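Local coordinates for EGF family domain-containing protein (PDB 4Z80) that binds the rhoptry neck protein RON2L1 and probably helps to form the moving junction through which the parasite invades host cells, at residues Gln204-Tyr209 with Asp221-Thr226; Arg290-His295 with Met329-Ser334. All coordinates share one frame; numbering follows the deposited sequence.

Contact 1: residues Gln204-Tyr209 with Asp221-Thr226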
loop_
_atom_site.group_PDB
_atom_site.type_symbol
_atom_site.label_atom_id
_atom_site.label_comp_id
_atom_site.label_asym_id
_atom_site.label_seq_id
_atom_site.Cartn_x
_atom_site.Cartn_y
_atom_site.Cartn_z
ATOM N N GLN A 204 17.695 0.307 29.209
ATOM C CA GLN A 204 18.529 0.305 28.008
ATOM C C GLN A 204 18.842 1.733 27.548
ATOM O O GLN A 204 18.125 2.670 27.898
ATOM C CB GLN A 204 17.830 -0.481 26.894
ATOM C CG GLN A 204 16.736 0.306 26.177
ATOM C CD GLN A 204 15.544 -0.543 25.777
ATOM O OE1 GLN A 204 15.315 -1.623 26.323
ATOM N NE2 GLN A 204 14.767 -0.048 24.821
ATOM N N PRO A 205 19.915 1.905 26.755
ATOM C CA PRO A 205 20.395 3.240 26.368
ATOM C C PRO A 205 19.649 3.874 25.189
ATOM O O PRO A 205 20.240 4.648 24.432
ATOM C CB PRO A 205 21.858 2.974 26.001
ATOM C CG PRO A 205 21.841 1.597 25.453
ATOM C CD PRO A 205 20.821 0.845 26.271
ATOM N N TYR A 206 18.365 3.565 25.045
ATOM C CA TYR A 206 17.562 4.137 23.971
ATOM C C TYR A 206 16.093 3.829 24.192
ATOM O O TYR A 206 15.747 2.970 25.002
ATOM C CB TYR A 206 18.002 3.590 22.608
ATOM C CG TYR A 206 17.946 2.082 22.526
ATOM C CD1 TYR A 206 16.777 1.428 22.159
ATOM C CD2 TYR A 206 19.059 1.312 22.829
ATOM C CE1 TYR A 206 16.721 0.049 22.090
ATOM C CE2 TYR A 206 19.016 -0.067 22.763
ATOM C CZ TYR A 206 17.843 -0.695 22.391
ATOM O OH TYR A 206 17.798 -2.067 22.323
ATOM N N THR A 207 15.235 4.537 23.465
ATOM C CA THR A 207 13.819 4.208 23.419
ATOM C C THR A 207 13.505 3.660 22.028
ATOM O O THR A 207 13.930 4.228 21.020
ATOM C CB THR A 207 12.930 5.426 23.727
ATOM O OG1 THR A 207 13.243 5.930 25.033
ATOM C CG2 THR A 207 11.457 5.039 23.690
ATOM N N GLU A 208 12.770 2.553 21.991
ATOM C CA GLU A 208 12.449 1.876 20.735
ATOM C C GLU A 208 11.203 2.462 20.081
ATOM O O GLU A 208 10.162 2.589 20.718
ATOM C CB GLU A 208 12.246 0.380 20.981
ATOM C CG GLU A 208 11.971 -0.428 19.713
ATOM C CD GLU A 208 11.555 -1.861 20.003
ATOM O OE1 GLU A 208 11.731 -2.320 21.154
ATOM O OE2 GLU A 208 11.053 -2.530 19.074
ATOM N N TYR A 209 11.327 2.801 18.799
ATOM C CA TYR A 209 10.195 3.229 17.991
ATOM C C TYR A 209 10.125 2.327 16.758
ATOM O O TYR A 209 10.304 1.119 16.878
ATOM C CB TYR A 209 10.325 4.713 17.618
ATOM C CG TYR A 209 10.243 5.637 18.816
ATOM C CD1 TYR A 209 9.041 5.828 19.487
ATOM C CD2 TYR A 209 11.366 6.309 19.276
ATOM C CE1 TYR A 209 8.956 6.670 20.580
ATOM C CE2 TYR A 209 11.291 7.154 20.372
ATOM C CZ TYR A 209 10.084 7.328 21.016
ATOM O OH TYR A 209 9.995 8.161 22.107
ATOM N N ASP A 221 13.455 -9.883 15.575
ATOM C CA ASP A 221 14.190 -9.596 16.801
ATOM C C ASP A 221 15.412 -8.749 16.452
ATOM O O ASP A 221 16.481 -9.274 16.156
ATOM C CB ASP A 221 14.578 -10.910 17.480
ATOM C CG ASP A 221 15.334 -10.706 18.779
ATOM O OD1 ASP A 221 15.496 -9.544 19.202
ATOM O OD2 ASP A 221 15.746 -11.723 19.375
ATOM N N TYR A 222 15.236 -7.432 16.466
ATOM C CA TYR A 222 16.292 -6.524 16.037
ATOM C C TYR A 222 17.437 -6.543 17.037
ATOM O O TYR A 222 18.585 -6.354 16.667
ATOM C CB TYR A 222 15.763 -5.086 15.876
ATOM C CG TYR A 222 15.582 -4.363 17.194
ATOM C CD1 TYR A 222 16.661 -3.749 17.825
ATOM C CD2 TYR A 222 14.345 -4.313 17.813
ATOM C CE1 TYR A 222 16.506 -3.114 19.040
ATOM C CE2 TYR A 222 14.178 -3.674 19.022
ATOM C CZ TYR A 222 15.262 -3.076 19.632
ATOM O OH TYR A 222 15.097 -2.439 20.840
ATOM N N LYS A 223 17.110 -6.762 18.307
ATOM C CA LYS A 223 18.105 -6.653 19.375
ATOM C C LYS A 223 18.938 -7.907 19.552
ATOM O O LYS A 223 20.148 -7.827 19.789
ATOM C CB LYS A 223 17.422 -6.328 20.700
ATOM C CG LYS A 223 18.394 -6.181 21.866
ATOM C CD LYS A 223 17.658 -5.766 23.119
ATOM C CE LYS A 223 18.623 -5.325 24.201
ATOM N NZ LYS A 223 18.364 -5.998 25.506
ATOM N N GLY A 224 18.298 -9.065 19.456
ATOM C CA GLY A 224 18.951 -10.306 19.825
ATOM C C GLY A 224 18.929 -10.455 21.336
ATOM O O GLY A 224 18.502 -9.557 22.059
ATOM N N GLN A 225 19.412 -11.594 21.810
ATOM C CA GLN A 225 19.317 -11.944 23.221
ATOM C C GLN A 225 20.420 -11.341 24.075
ATOM O O GLN A 225 20.336 -11.362 25.301
ATOM C CB GLN A 225 19.349 -13.463 23.371
ATOM C CG GLN A 225 18.096 -14.156 22.872
ATOM C CD GLN A 225 17.148 -14.490 24.003
ATOM O OE1 GLN A 225 17.382 -15.425 24.774
ATOM N NE2 GLN A 225 16.078 -13.715 24.120
ATOM N N THR A 226 21.459 -10.822 23.432
ATOM C CA THR A 226 22.616 -10.304 24.159
ATOM C C THR A 226 22.522 -8.790 24.340
ATOM O O THR A 226 21.597 -8.152 23.840
ATOM C CB THR A 226 23.932 -10.663 23.432
ATOM O OG1 THR A 226 24.243 -9.666 22.448
ATOM C CG2 THR A 226 23.833 -12.036 22.763
HETATM O O HOH W 1 13.654 -4.046 22.934
#
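The phenol oxygen of Tyr222 is held from two directions: Tyr206 OH lies 3.1 Å from Tyr222 OH in a hydrogen bond that either could donate, and a water sits 3.0 Å from the same Tyr222 OH. That water donates a hydrogen bond to Glu208, with 3.1 Å between its oxygen and OE1, so carboxylate and phenol are bridged through solvent. The two tyrosines reach for each other from opposing directions and meet at their edges, the hydroxyl of Tyr222 lying near the plane of the Tyr206 ring and 3.2 Å from its CE1. With chi1 of 57°, the Tyr206 ring is swung in between its own backbone N and carbonyl carbon, where Gln204 CG lies over the centre of one face, 3.9 Å above the plane. Glu208 instead comes in on an extended chain, its carboxylate turned 71° from the Tyr222 ring and OE2 only 3.3 Å from Tyr222 CE2. Beyond the two segments, that carboxylate is hydrogen-bonded to His238 through OE2 and salt-bridged to Lys241 through OE1. Ile25 of the bound RON2L1 peptide packs on Tyr206. The buried glutamate is thus well supplied with polar partners and probably ionised, and its water-linked network probably helps to hold the Tyr222 phenol, and through it the peptide-contacting Tyr206, in place.

Contact 2: residues Arg290-His295 with Met329-Ser334; sequences RLLGYH and MVYVTS
This is a small apolar touch backed by a water bridge, made near the spatial centre of the chain between strand 329-332 and the loop that leaves strand 289-291. Leu292 brings a single methyl, CD1, to within 3.8 Å of Tyr331 CE2, meeting the ring at a slant. The tyrosine is stretched out to get there: CG lies anti to the backbone N (chi1 -172°), carrying the phenol across toward the loop. Its hydroxyl donates a hydrogen bond to a water 2.6 Å from Tyr331 OH and in the plane of the ring; the water in turn donates one to Tyr294 O, 2.8 Å from the water oxygen. A phenol and a backbone carbonyl are thereby satisfied together, without touching. The two strands are not neighbours, since strand 280-283 runs between them, and its Met281 packs against both Leu292 and Tyr331, while Lys100 makes a cation-pi contact with the Tyr331 ring. Residues next in sequence, Leu291 and Val332, pack instead on helix 252-262, which Cys255-Cys289 ties to strand 289-291, one edge of the sheet. A helix laid against a small antiparallel sheet, with a disulfide joining them, is consistent with the PAN fold of apical membrane antigens.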
loop_
_atom_site.group_PDB
_atom_site.type_symbol
_atom_site.label_atom_id
_atom_site.label_comp_id
_atom_site.label_asym_id
_atom_site.label_seq_id
_atom_site.Cartn_x
_atom_site.Cartn_y
_atom_site.Cartn_z
ATOM N N ARG A 290 1.078 1.386 7.789
ATOM C CA ARG A 290 1.972 0.229 7.859
ATOM C C ARG A 290 2.526 -0.083 6.473
ATOM O O ARG A 290 1.767 -0.362 5.552
ATOM C CB ARG A 290 1.237 -0.986 8.418
ATOM C CG ARG A 290 2.157 -2.093 8.879
ATOM C CD ARG A 290 2.598 -1.855 10.327
ATOM N NE ARG A 290 3.569 -2.852 10.764
ATOM C CZ ARG A 290 3.264 -4.116 11.044
ATOM N NH1 ARG A 290 2.012 -4.536 10.918
ATOM N NH2 ARG A 290 4.205 -4.960 11.434
ATOM N N LEU A 291 3.844 -0.013 6.327
ATOM C CA LEU A 291 4.501 -0.366 5.075
ATOM C C LEU A 291 4.442 -1.873 4.872
ATOM O O LEU A 291 4.589 -2.629 5.832
ATOM C CB LEU A 291 5.955 0.103 5.076
ATOM C CG LEU A 291 6.172 1.607 5.262
ATOM C CD1 LEU A 291 7.659 1.893 5.326
ATOM C CD2 LEU A 291 5.518 2.428 4.171
ATOM N N LEU A 292 4.205 -2.292 3.629
ATOM C CA LEU A 292 4.244 -3.703 3.253
ATOM C C LEU A 292 5.580 -3.999 2.588
ATOM O O LEU A 292 6.109 -3.183 1.828
ATOM C CB LEU A 292 3.098 -4.061 2.315
ATOM C CG LEU A 292 1.686 -3.762 2.821
ATOM C CD1 LEU A 292 0.662 -4.103 1.741
ATOM C CD2 LEU A 292 1.382 -4.521 4.096
ATOM N N GLY A 293 6.125 -5.181 2.852
ATOM C CA GLY A 293 7.430 -5.538 2.330
ATOM C C GLY A 293 7.401 -6.130 0.931
ATOM O O GLY A 293 8.430 -6.250 0.277
ATOM N N TYR A 294 6.205 -6.487 0.479
ATOM C CA TYR A 294 6.016 -7.174 -0.797
ATOM C C TYR A 294 5.059 -6.415 -1.708
ATOM O O TYR A 294 4.044 -5.870 -1.246
ATOM C CB TYR A 294 5.464 -8.579 -0.565
ATOM C CG TYR A 294 6.366 -9.564 0.147
ATOM C CD1 TYR A 294 7.729 -9.617 -0.112
ATOM C CD2 TYR A 294 5.838 -10.466 1.060
ATOM C CE1 TYR A 294 8.546 -10.548 0.527
ATOM C CE2 TYR A 294 6.638 -11.405 1.697
ATOM C CZ TYR A 294 7.992 -11.438 1.427
ATOM O OH TYR A 294 8.803 -12.372 2.066
ATOM N N HIS A 295 5.385 -6.397 -3.000
ATOM C CA HIS A 295 4.548 -5.789 -4.031
ATOM C C HIS A 295 3.456 -6.730 -4.528
ATOM O O HIS A 295 2.439 -6.281 -5.056
ATOM C CB HIS A 295 5.391 -5.349 -5.217
ATOM C CG HIS A 295 6.392 -4.292 -4.884
ATOM N ND1 HIS A 295 6.057 -2.963 -4.756
ATOM C CD2 HIS A 295 7.721 -4.374 -4.650
ATOM C CE1 HIS A 295 7.143 -2.268 -4.459
ATOM N NE2 HIS A 295 8.166 -3.100 -4.392
ATOM N N MET A 329 -9.852 -0.110 6.115
ATOM C CA MET A 329 -8.512 -0.304 5.574
ATOM C C MET A 329 -8.396 0.256 4.170
ATOM O O MET A 329 -9.371 0.294 3.420
ATOM C CB MET A 329 -8.150 -1.790 5.565
ATOM C CG MET A 329 -8.157 -2.460 6.926
ATOM S SD MET A 329 -7.213 -1.567 8.190
ATOM C CE MET A 329 -5.607 -1.478 7.421
ATOM N N VAL A 330 -7.191 0.706 3.838
ATOM C CA VAL A 330 -6.904 1.288 2.537
ATOM C C VAL A 330 -5.576 0.753 2.032
ATOM O O VAL A 330 -4.567 0.851 2.724
ATOM C CB VAL A 330 -6.827 2.832 2.593
ATOM C CG1 VAL A 330 -6.936 3.424 1.217
ATOM C CG2 VAL A 330 -7.904 3.418 3.505
ATOM N N TYR A 331 -5.582 0.193 0.827
ATOM C CA TYR A 331 -4.367 -0.225 0.149
ATOM C C TYR A 331 -3.839 0.957 -0.655
ATOM O O TYR A 331 -4.509 1.466 -1.540
ATOM C CB TYR A 331 -4.637 -1.440 -0.756
ATOM C CG TYR A 331 -3.390 -2.063 -1.366
ATOM C CD1 TYR A 331 -2.882 -1.607 -2.579
ATOM C CD2 TYR A 331 -2.722 -3.100 -0.725
ATOM C CE1 TYR A 331 -1.738 -2.175 -3.139
ATOM C CE2 TYR A 331 -1.582 -3.669 -1.276
ATOM C CZ TYR A 331 -1.095 -3.200 -2.476
ATOM O OH TYR A 331 0.049 -3.767 -3.011
ATOM N N VAL A 332 -2.628 1.382 -0.317
ATOM C CA VAL A 332 -2.036 2.605 -0.829
ATOM C C VAL A 332 -0.714 2.297 -1.510
ATOM O O VAL A 332 0.168 1.723 -0.887
ATOM C CB VAL A 332 -1.791 3.592 0.335
ATOM C CG1 VAL A 332 -1.076 4.834 -0.126
ATOM C CG2 VAL A 332 -3.118 3.939 1.010
ATOM N N THR A 333 -0.551 2.679 -2.770
ATOM C CA THR A 333 0.751 2.519 -3.402
ATOM C C THR A 333 1.651 3.719 -3.110
ATOM O O THR A 333 1.193 4.798 -2.717
ATOM C CB THR A 333 0.642 2.315 -4.922
ATOM O OG1 THR A 333 0.289 3.544 -5.566
ATOM C CG2 THR A 333 -0.390 1.242 -5.249
ATOM N N SER A 334 2.941 3.511 -3.304
ATOM C CA SER A 334 3.937 4.538 -3.032
ATOM C C SER A 334 3.695 5.755 -3.912
ATOM O O SER A 334 4.022 6.884 -3.536
ATOM C CB SER A 334 5.337 3.965 -3.261
ATOM O OG SER A 334 6.359 4.811 -2.757
HETATM O O HOH W 2 1.262 -5.757 -1.792
#

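Contact 1 closes along the chain before contact 2 opens, and the two do not touch: their centres are 26 Å apart and their nearest atoms about 10 Å. Contact 2 lies in the interior, its centre about 4 Å from the centre of the chain, whereas that of contact 1 is about 29 Å out, where strand 207-208, paired with 195-196, faces the loop 221-226. Their relation to the ligand differs as well. Residues 204-209 meet the RON2L1 peptide through Pro205 and Tyr206, with Gly29 and Ile25 of that chain as partners; no other chain reaches contact 2. One therefore shapes part of the peptide-binding surface, the other the sheet at the centre of the chain.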